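XRE-family like protein (Pseudomonas syringae pv. tomato, PDB 3F6W) probably binds DNA through a helix-turn-helix domain of the XRE type. Local coordinates at residues Lys5-His8 with Asn9-Gln13; Met60-Cys63 with Arg64-Thr68. All coordinates share one frame; numbering follows the deposited sequence.

Contact 1: residues Lys5-His8 with Asn9-Gln13; sequences KTIH and NARYQ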
loop_
_atom_site.group_PDB
_atom_site.type_symbol
_atom_site.label_atom_id
_atom_site.label_comp_id
_atom_site.label_asym_id
_atom_site.label_seq_id
_atom_site.Cartn_x
_atom_site.Cartn_y
_atom_site.Cartn_z
ATOM N N LYS A 5 -2.662 -8.508 0.638
ATOM C CA LYS A 5 -1.431 -8.513 -0.155
ATOM C C LYS A 5 -1.206 -7.190 -0.866
ATOM O O LYS A 5 -0.070 -6.742 -1.008
ATOM C CB LYS A 5 -1.401 -9.675 -1.153
ATOM C CG LYS A 5 -0.868 -10.964 -0.502
ATOM C CD LYS A 5 -1.160 -12.213 -1.322
ATOM C CE LYS A 5 -0.591 -13.449 -0.617
ATOM N NZ LYS A 5 -0.592 -14.672 -1.470
ATOM N N THR A 6 -2.284 -6.582 -1.329
ATOM C CA THR A 6 -2.190 -5.261 -1.947
ATOM C C THR A 6 -1.486 -4.278 -1.023
ATOM O O THR A 6 -0.611 -3.516 -1.450
ATOM C CB THR A 6 -3.581 -4.716 -2.270
ATOM O OG1 THR A 6 -4.164 -5.514 -3.302
ATOM C CG2 THR A 6 -3.503 -3.251 -2.722
ATOM N N ILE A 7 -1.877 -4.290 0.247
ATOM C CA ILE A 7 -1.285 -3.372 1.215
ATOM C C ILE A 7 0.152 -3.799 1.544
ATOM O O ILE A 7 1.063 -2.965 1.614
ATOM C CB ILE A 7 -2.161 -3.241 2.471
ATOM C CG1 ILE A 7 -3.484 -2.556 2.091
ATOM C CG2 ILE A 7 -1.459 -2.409 3.535
ATOM C CD1 ILE A 7 -4.512 -2.452 3.224
ATOM N N HIS A 8 0.364 -5.097 1.724
ATOM C CA HIS A 8 1.717 -5.573 1.975
ATOM C C HIS A 8 2.664 -5.151 0.853
ATOM O O HIS A 8 3.793 -4.715 1.097
ATOM C CB HIS A 8 1.757 -7.096 2.098
ATOM C CG HIS A 8 3.101 -7.672 1.793
ATOM N ND1 HIS A 8 3.533 -7.905 0.500
ATOM C CD2 HIS A 8 4.113 -8.061 2.603
ATOM C CE1 HIS A 8 4.758 -8.396 0.533
ATOM N NE2 HIS A 8 5.136 -8.496 1.798
ATOM N N ASN A 9 2.222 -5.313 -0.386
ATOM C CA ASN A 9 3.118 -5.044 -1.505
ATOM C C ASN A 9 3.532 -3.586 -1.554
ATOM O O ASN A 9 4.674 -3.269 -1.871
ATOM C CB ASN A 9 2.467 -5.458 -2.820
ATOM C CG ASN A 9 2.225 -6.939 -2.891
ATOM O OD1 ASN A 9 2.759 -7.691 -2.083
ATOM N ND2 ASN A 9 1.428 -7.375 -3.861
ATOM N N ALA A 10 2.601 -2.691 -1.240
ATOM C CA ALA A 10 2.918 -1.270 -1.262
ATOM C C ALA A 10 3.888 -0.889 -0.150
ATOM O O ALA A 10 4.759 -0.042 -0.332
ATOM C CB ALA A 10 1.641 -0.435 -1.149
ATOM N N ARG A 11 3.713 -1.479 1.024
ATOM C CA ARG A 11 4.585 -1.135 2.132
ATOM C C ARG A 11 5.988 -1.624 1.827
ATOM O O ARG A 11 6.972 -0.954 2.141
ATOM C CB ARG A 11 4.070 -1.773 3.412
ATOM C CG ARG A 11 2.850 -1.056 3.953
ATOM C CD ARG A 11 2.046 -1.996 4.845
ATOM N NE ARG A 11 2.739 -2.319 6.079
ATOM C CZ ARG A 11 2.600 -3.481 6.722
ATOM N NH1 ARG A 11 1.804 -4.441 6.229
ATOM N NH2 ARG A 11 3.267 -3.694 7.842
ATOM N N TYR A 12 6.068 -2.795 1.205
ATOM C CA TYR A 12 7.364 -3.348 0.823
ATOM C C TYR A 12 8.008 -2.453 -0.237
ATOM O O TYR A 12 9.196 -2.143 -0.166
ATOM C CB TYR A 12 7.207 -4.785 0.317
ATOM C CG TYR A 12 8.550 -5.434 0.042
ATOM C CD1 TYR A 12 9.262 -6.045 1.058
ATOM C CD2 TYR A 12 9.110 -5.400 -1.225
ATOM C CE1 TYR A 12 10.509 -6.619 0.825
ATOM C CE2 TYR A 12 10.362 -5.977 -1.476
ATOM C CZ TYR A 12 11.039 -6.595 -0.444
ATOM O OH TYR A 12 12.269 -7.154 -0.683
ATOM N N GLN A 13 7.219 -1.991 -1.204
ATOM C CA GLN A 13 7.790 -1.143 -2.242
ATOM C C GLN A 13 8.252 0.192 -1.666
ATOM O O GLN A 13 9.295 0.716 -2.078
ATOM C CB GLN A 13 6.814 -0.954 -3.402
ATOM C CG GLN A 13 6.602 -2.225 -4.221
ATOM C CD GLN A 13 7.774 -2.542 -5.135
ATOM O OE1 GLN A 13 8.226 -3.684 -5.210
ATOM N NE2 GLN A 13 8.269 -1.528 -5.835
#
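His8 reaches the amide of its neighbour Asn9 on the outer side of helix 3-26. His8 ND1 donates to Asn9 OD1 at 2.7 Å. The oxygen sits at the ring edge, in the imidazole plane, while the amide plane is turned 77° from it. The torsions bring the two together: His8 CG lies anti to its own N (chi1 156°), whereas Asn9 CG lies beside its own N (chi1 -64°). Asn9 CB and CG also ride over Lys5 O, which accepts the helical bond from Asn9 N at 2.8 Å. The packed side is made mostly of aliphatic carbons: Ile7 CG2 meets Arg11 CD at 3.8 Å, the arginine chain running past Ile7 O before it bends at chi3. There the second subunit closes in, its Thr81 against Ile7 and Arg11 and its Ala10 against Thr6 and Ala10. The side of Lys5 and Asn9 is exposed, and the lysine chain leads away from the helix. One turn beyond His8, Tyr12 OH is hydrogen-bonded with Leu54 N, and the tyrosine ring makes a cation-pi contact with Arg53. The His8 geometry is consistent with a proton on ND1, and the bond to the asparagine carbonyl limits the rotation of the ring.

Contact 2: residues Met60-Cys63 with Arg64-Thr68; sequences MDFC and RGIGT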
loop_
_atom_site.group_PDB
_atom_site.type_symbol
_atom_site.label_atom_id
_atom_site.label_comp_id
_atom_site.label_asym_id
_atom_site.label_seq_id
_atom_site.Cartn_x
_atom_site.Cartn_y
_atom_site.Cartn_z
HETATM N N MSE A 60 18.583 -5.716 8.011
HETATM C CA MSE A 60 19.448 -5.102 9.005
HETATM C C MSE A 60 20.847 -4.887 8.423
HETATM O O MSE A 60 21.416 -3.808 8.568
HETATM C CB MSE A 60 19.490 -5.922 10.302
HETATM C CG MSE A 60 18.176 -5.896 11.083
HETATM SE SE MSE A 60 18.395 -6.576 12.908
HETATM C CE MSE A 60 18.795 -8.443 12.473
ATOM N N ASP A 61 21.394 -5.900 7.746
ATOM C CA ASP A 61 22.780 -5.818 7.261
ATOM C C ASP A 61 22.908 -4.789 6.133
ATOM O O ASP A 61 23.914 -4.076 6.022
ATOM C CB ASP A 61 23.269 -7.187 6.751
ATOM C CG ASP A 61 23.376 -8.244 7.863
ATOM O OD1 ASP A 61 23.249 -7.904 9.063
ATOM O OD2 ASP A 61 23.576 -9.432 7.523
ATOM N N PHE A 62 21.883 -4.741 5.291
ATOM C CA PHE A 62 21.818 -3.817 4.156
ATOM C C PHE A 62 21.895 -2.392 4.707
ATOM O O PHE A 62 22.700 -1.570 4.254
ATOM C CB PHE A 62 20.488 -4.057 3.428
ATOM C CG PHE A 62 20.409 -3.480 2.033
ATOM C CD1 PHE A 62 20.566 -4.293 0.919
ATOM C CD2 PHE A 62 20.099 -2.137 1.839
ATOM C CE1 PHE A 62 20.454 -3.769 -0.368
ATOM C CE2 PHE A 62 19.984 -1.608 0.562
ATOM C CZ PHE A 62 20.164 -2.425 -0.543
ATOM N N CYS A 63 21.067 -2.116 5.708
ATOM C CA CYS A 63 21.063 -0.817 6.379
ATOM C C CYS A 63 22.429 -0.453 6.966
ATOM O O CYS A 63 22.951 0.650 6.731
ATOM C CB CYS A 63 20.004 -0.799 7.488
ATOM S SG CYS A 63 18.291 -0.668 6.870
ATOM N N ARG A 64 23.010 -1.376 7.731
ATOM C CA ARG A 64 24.318 -1.123 8.326
ATOM C C ARG A 64 25.344 -0.853 7.230
ATOM O O ARG A 64 26.221 -0.005 7.386
ATOM C CB ARG A 64 24.765 -2.282 9.232
ATOM C CG ARG A 64 24.398 -2.116 10.704
ATOM C CD ARG A 64 22.921 -2.296 10.934
ATOM N NE ARG A 64 22.520 -2.108 12.326
ATOM C CZ ARG A 64 22.176 -3.093 13.152
ATOM N NH1 ARG A 64 22.202 -4.353 12.741
ATOM N NH2 ARG A 64 21.814 -2.824 14.399
ATOM N N GLY A 65 25.221 -1.561 6.113
ATOM C CA GLY A 65 26.165 -1.404 5.016
ATOM C C GLY A 65 26.120 -0.009 4.399
ATOM O O GLY A 65 27.120 0.501 3.889
ATOM N N ILE A 66 24.953 0.619 4.438
ATOM C CA ILE A 66 24.842 1.980 3.916
ATOM C C ILE A 66 24.972 3.049 4.996
ATOM O O ILE A 66 25.070 4.229 4.691
ATOM C CB ILE A 66 23.552 2.192 3.119
ATOM C CG1 ILE A 66 22.333 1.843 3.956
ATOM C CG2 ILE A 66 23.575 1.361 1.850
ATOM C CD1 ILE A 66 21.034 1.984 3.177
ATOM N N GLY A 67 24.962 2.640 6.257
ATOM C CA GLY A 67 25.147 3.580 7.341
ATOM C C GLY A 67 23.868 4.067 7.990
ATOM O O GLY A 67 23.892 5.005 8.781
ATOM N N THR A 68 22.739 3.444 7.662
ATOM C CA THR A 68 21.463 3.884 8.222
ATOM C C THR A 68 20.883 2.899 9.238
ATOM O O THR A 68 20.938 1.685 9.048
ATOM C CB THR A 68 20.420 4.190 7.125
ATOM O OG1 THR A 68 19.211 4.661 7.733
ATOM C CG2 THR A 68 20.122 2.950 6.304
HETATM O O HOH W 1 23.474 -5.604 10.640
#
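A Schellman motif closes helix 56-66, with Gly67 as its C-prime residue. At its centre is Cys63 O: Thr68 N donates to it at 3.0 Å from above the carbonyl plane, 41° out of it, and Ile66 N and Gly67 N add weak bonds to the same oxygen. Gly67 N also makes a weak bond to Arg64 O. The positive phi of Gly67 (97°) turns the chain back, and a side chain there would press on the carbonyl of Ile66. Upstream the regular pattern holds, Arg64 N meeting the O of Met60, present as selenomethionine, at 3.0 Å and Gly65 N meeting Asp61 O. Ile66 carries CG1 between its backbone N and carbonyl carbon (chi1 56°), which lays CG1 over Cys63 O at 3.1 Å and close to Phe62 O. Its CD1 comes obliquely to Phe62 CD2 at 4.4 Å. Phe62 and Ile66 both touch Leu33; Phe62 also meets Leu19 and helix 41-48, Ile66 meets Ala22 and Arg23, and Cys63 meets Leu19, Pro70 and Leu73. On the outer face, Arg64 bends at chi2, brings CD over Met60 O and sets NH1 beside Met60 CB. A water accepts from Arg64 NH1 at the guanidinium edge and donates to Asp61 OD1, 2.8 Å from each, joining charges that do not touch directly. The bond from Thr68 N to Cys63 O, the weak one from Gly67 N to Arg64 O and the positive phi of the glycine at C-prime together make a classic Schellman helix end, here placed inside the helix-turn-helix domain.

In the fold
Contacts 1 and 2 lie on opposite sides of the chain's centre, their centres about 22 Å apart and their nearest atoms about 9 Å apart. Both are local, but contact 1 runs along the first turns of a long helix, whereas contact 2 spans a helix end. Helix 3-26 connects them: its early turns carry contact 1, where the buried Ile7 and Ala10 are touched by the second subunit, and its later residues Leu19, Ala22 and Arg23 pack on contact 2. Four residues of contact 2 are buried in the domain core, and no other chain of the assembly touches it. A direct side-chain bond marks contact 1; converging backbone bonds and a water bridge mark contact 2.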